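Local coordinates for protein farnesyl pyrophosphate synthase (Pseudomonas aeruginosa, PDB 3ZOU) that catalyses the synthesis of farnesyl pyrophosphate, probably with the help of magnesium, and binds geranyl diphosphate, at residues K45-R48 against P49-Y53; G193-S197 against G198-P202. One frame throughout, in Å; residues are numbered along the deposited sequence.

Interaction 1 (K45-R48 against P49-Y53) forms the first turns of helix 47-58, near the middle of the mainly helical polyprenyl synthase fold; interaction 2 (G193-S197 against G198-P202) closes the C-terminal end of helix 171-196, farther out, its centre about 18 Å from that of the chain. They come in that order along the sequence, and their centres lie about 16 Å apart. The two helices pack on each other: L51 touches I186 and V190, and A52 CB meets G193 CA at 4.2 Å, so the two contacts touch by packing. Interaction 1 supplies K45, V47 and L50 to the pocket of the bound benzoxazolone acid, whereas interaction 2 turns the chain from helix 171-196 into helix 202-227.

Interaction 1 (K45-R48 against P49-Y53); sequences KRVR and PLLAY. With 6H6 (3-(2-oxo-1,3-benzoxazol-3(2H)-yl)propanoic acid), chain G.
V47 and L51 lie side by side because V47 sets CG1 anti to its backbone N (chi1 177°) while L51 turns CG anti to its own carbonyl carbon, and V47 CG1 meets L51 CD1 at 4.1 Å. The same V47 torsion sends CG2 the other way, to 3.8 Å from C6 of the bound benzoxazolone acid. L50 CD1 lies 4.0 Å from C4, another carbon of the same benzo ring, so V47 and L50 both line it, while K45 NZ stands 3.5 Å from carboxylate oxygen OXT. Three i to i+4 bonds build the turn: L50 N to R46 O (3.0 Å), L51 N to V47 O (2.9 Å) and A52 N to R48 O (3.0 Å). R46 occupies the N-cap position, and P49, in the first turn, has no N-H to give; its CG packs on R46 CB at 3.9 Å. The guanidinium of R46 is held elsewhere, by salt bridges to D15 and E74 and a bond to V40 O, tying the N-cap residue to helices 3-19 and 67-85. Around this turn, helix 3-19 lies against K45, R46 and Y53, helix 67-85 against R48, P49 and Y53, and helix 171-196 against R48 and L51.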
# COMPACT_ATOMS: atom_id res chain seq x y z
N LYS A 45 10.24 -12.12 -15.35
CA LYS A 45 10.07 -11.77 -16.75
C LYS A 45 9.45 -10.40 -16.99
O LYS A 45 9.52 -9.85 -18.10
CB LYS A 45 9.27 -12.85 -17.48
CG LYS A 45 10.11 -14.13 -17.59
CD LYS A 45 11.27 -13.87 -18.55
CE LYS A 45 12.63 -14.23 -18.01
NZ LYS A 45 12.83 -15.69 -18.20
N ARG A 46 8.91 -9.79 -15.95
CA ARG A 46 8.47 -8.41 -16.05
C ARG A 46 7.35 -8.17 -17.09
O ARG A 46 7.32 -7.20 -17.80
CB ARG A 46 9.63 -7.40 -16.29
CG ARG A 46 10.81 -7.52 -15.36
CD ARG A 46 10.40 -7.55 -13.87
NE ARG A 46 11.65 -7.41 -13.20
CZ ARG A 46 11.88 -7.83 -11.95
NH1 ARG A 46 10.93 -8.40 -11.21
NH2 ARG A 46 13.10 -7.72 -11.45
N VAL A 47 6.42 -9.12 -17.17
CA VAL A 47 5.27 -8.99 -18.05
C VAL A 47 4.44 -7.72 -17.78
O VAL A 47 3.95 -7.06 -18.69
CB VAL A 47 4.35 -10.20 -17.95
CG1 VAL A 47 3.11 -10.02 -18.81
CG2 VAL A 47 5.10 -11.46 -18.29
N ARG A 48 4.24 -7.35 -16.51
CA ARG A 48 3.47 -6.20 -16.20
C ARG A 48 4.14 -4.87 -16.55
O ARG A 48 3.51 -4.06 -17.26
CB ARG A 48 3.03 -6.30 -14.72
CG ARG A 48 2.00 -7.40 -14.50
CD ARG A 48 1.92 -7.82 -13.05
NE ARG A 48 1.08 -9.02 -12.94
CZ ARG A 48 1.53 -10.24 -13.21
NH1 ARG A 48 2.79 -10.46 -13.59
NH2 ARG A 48 0.72 -11.26 -13.14
N PRO A 49 5.46 -4.77 -16.40
CA PRO A 49 6.20 -3.67 -17.03
C PRO A 49 6.08 -3.65 -18.57
O PRO A 49 5.86 -2.58 -19.11
CB PRO A 49 7.59 -3.90 -16.57
CG PRO A 49 7.40 -4.40 -15.12
CD PRO A 49 6.23 -5.32 -15.25
N LEU A 50 6.22 -4.82 -19.16
CA LEU A 50 6.12 -4.96 -20.66
C LEU A 50 4.81 -4.32 -21.10
O LEU A 50 4.69 -3.55 -22.04
CB LEU A 50 6.19 -6.42 -21.02
CG LEU A 50 6.36 -6.80 -22.53
CD1 LEU A 50 6.76 -8.24 -22.64
CD2 LEU A 50 5.09 -6.54 -23.25
N LEU A 51 3.73 -4.69 -20.39
CA LEU A 51 2.41 -4.22 -20.71
C LEU A 51 2.33 -2.70 -20.60
O LEU A 51 1.66 -2.05 -21.40
CB LEU A 51 1.35 -4.91 -19.83
CG LEU A 51 1.03 -6.36 -20.22
CD1 LEU A 51 0.28 -7.11 -19.14
CD2 LEU A 51 0.29 -6.42 -21.55
N ALA A 52 2.86 -2.14 -19.50
CA ALA A 52 2.84 -0.66 -19.31
C ALA A 52 3.60 0.02 -20.45
O ALA A 52 3.09 0.96 -21.02
CB ALA A 52 3.41 -0.30 -17.95
N TYR A 53 4.78 -0.44 -20.74
CA TYR A 53 5.56 0.19 -21.85
C TYR A 53 4.79 0.02 -23.15
O TYR A 53 4.69 0.97 -23.93
CB TYR A 53 6.93 -0.48 -21.98
CG TYR A 53 7.86 -0.11 -20.85
CD1 TYR A 53 8.14 1.22 -20.54
CD2 TYR A 53 8.51 -1.08 -20.11
CE1 TYR A 53 9.02 1.55 -19.53
CE2 TYR A 53 9.35 -0.75 -19.05
CZ TYR A 53 9.64 0.58 -18.80
OH TYR A 53 10.50 0.95 -17.74
O 6H6 G . 12.39 -17.03 -22.19
N1 6H6 G . 9.26 -14.66 -23.59
O1 6H6 G . 9.86 -14.58 -25.81
C2 6H6 G . 9.19 -14.18 -24.83
O2 6H6 G . 8.28 -13.18 -24.86
C3 6H6 G . 7.76 -13.07 -23.63
C4 6H6 G . 6.79 -12.21 -23.16
C5 6H6 G . 6.47 -12.32 -21.81
C6 6H6 G . 7.11 -13.26 -21.00
C7 6H6 G . 8.09 -14.11 -21.46
C8 6H6 G . 8.40 -14.01 -22.81
C9 6H6 G . 10.17 -15.71 -23.16
C10 6H6 G . 11.50 -14.95 -22.92
C11 6H6 G . 12.53 -15.79 -22.16
OXT 6H6 G . 13.46 -15.16 -21.61

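Interaction 2 (G193-S197 against G198-P202); sequences GALAS and GRAEP
S197 OG bridges the helix and the turn that follows it: it donates to A194 O at 2.7 Å, in the carbonyl plane, and accepts from R199 N at 2.9 Å with an N-H...O angle of 157°. A chi1 of 72° places the hydroxyl between the backbone N and the carbonyl carbon of S197, from where it can serve both partners. A194 O also accepts from S197 N at 3.1 Å. One residue on, G198 N hydrogen-bonds to L195 O at 3.3 Å, from well above the carbonyl plane (54° out of it). Water 1 donates to L195 O at 3.0 Å and accepts from A200 N at 3.2 Å, linking the last turn to the outgoing chain. G198 adopts positive phi, which glycine tolerates readily and which takes the backbone out of the helix. Outward of these bonds, A200 CB lies 3.7 Å from A194 O and 4.4 Å from L195 CD2, with L205 of helix 202-227 also touching A194 and A200. Carbonyls left without i+4 N-H partners in this last turn are therefore met by other donors: A194 O by the serine, L195 O by G198 N and a water, and A196 O by R65.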
# COMPACT_ATOMS: atom_id res chain seq x y z
N GLY A 193 0.11 2.42 -18.29
CA GLY A 193 0.98 2.76 -19.44
C GLY A 193 0.24 3.65 -20.40
O GLY A 193 0.82 4.62 -20.91
N ALA A 194 -1.04 3.40 -20.62
CA ALA A 194 -1.86 4.21 -21.52
C ALA A 194 -1.95 5.63 -20.98
O ALA A 194 -1.84 6.62 -21.67
CB ALA A 194 -3.22 3.59 -21.71
N LEU A 195 -2.15 5.77 -19.65
CA LEU A 195 -2.22 7.08 -19.08
C LEU A 195 -0.90 7.85 -19.23
O LEU A 195 -0.92 9.05 -19.42
CB LEU A 195 -2.66 6.95 -17.58
CG LEU A 195 -4.13 6.59 -17.34
CD1 LEU A 195 -4.31 6.13 -15.92
CD2 LEU A 195 -5.07 7.75 -17.67
N ALA A 196 0.21 7.15 -19.08
CA ALA A 196 1.53 7.68 -19.16
C ALA A 196 1.82 8.18 -20.58
O ALA A 196 2.73 8.99 -20.70
CB ALA A 196 2.60 6.65 -18.79
N SER A 197 1.10 7.69 -21.56
CA SER A 197 1.33 8.19 -22.96
C SER A 197 1.03 9.69 -23.10
O SER A 197 1.60 10.33 -24.01
CB SER A 197 0.46 7.47 -23.96
OG SER A 197 -0.91 7.82 -23.89
N GLY A 198 0.11 10.23 -22.30
CA GLY A 198 -0.37 11.61 -22.46
C GLY A 198 -1.43 11.73 -23.54
O GLY A 198 -1.91 12.83 -23.77
N ARG A 199 -1.81 10.61 -24.16
CA ARG A 199 -2.73 10.58 -25.31
C ARG A 199 -3.87 9.61 -25.07
O ARG A 199 -4.51 9.13 -26.02
CB ARG A 199 -1.97 10.23 -26.59
CG ARG A 199 -0.74 11.11 -26.80
CD ARG A 199 0.29 10.69 -27.88
NE ARG A 199 1.52 11.50 -27.74
CZ ARG A 199 2.54 11.50 -28.59
NH1 ARG A 199 2.51 10.74 -29.69
NH2 ARG A 199 3.61 12.26 -28.35
N ALA A 200 -4.17 9.33 -23.81
CA ALA A 200 -5.24 8.45 -23.51
C ALA A 200 -6.52 9.17 -23.90
O ALA A 200 -6.59 10.39 -23.85
CB ALA A 200 -5.21 8.06 -22.07
N GLU A 201 -7.49 8.43 -24.38
CA GLU A 201 -8.86 8.88 -24.33
C GLU A 201 -9.79 7.76 -24.08
O GLU A 201 -9.38 6.61 -24.08
CB GLU A 201 -9.23 9.74 -25.52
CG GLU A 201 -8.60 9.36 -26.78
CD GLU A 201 -9.16 8.06 -27.30
OE1 GLU A 201 -10.34 7.65 -26.99
OE2 GLU A 201 -8.39 7.47 -28.08
N PRO A 202 -11.06 8.04 -23.76
CA PRO A 202 -11.90 6.94 -23.31
C PRO A 202 -12.06 5.75 -24.23
O PRO A 202 -12.05 4.67 -23.77
CB PRO A 202 -13.26 7.60 -23.01
CG PRO A 202 -12.87 8.98 -22.67
CD PRO A 202 -11.67 9.37 -23.51
O HOH W 1 -3.10 10.37 -21.01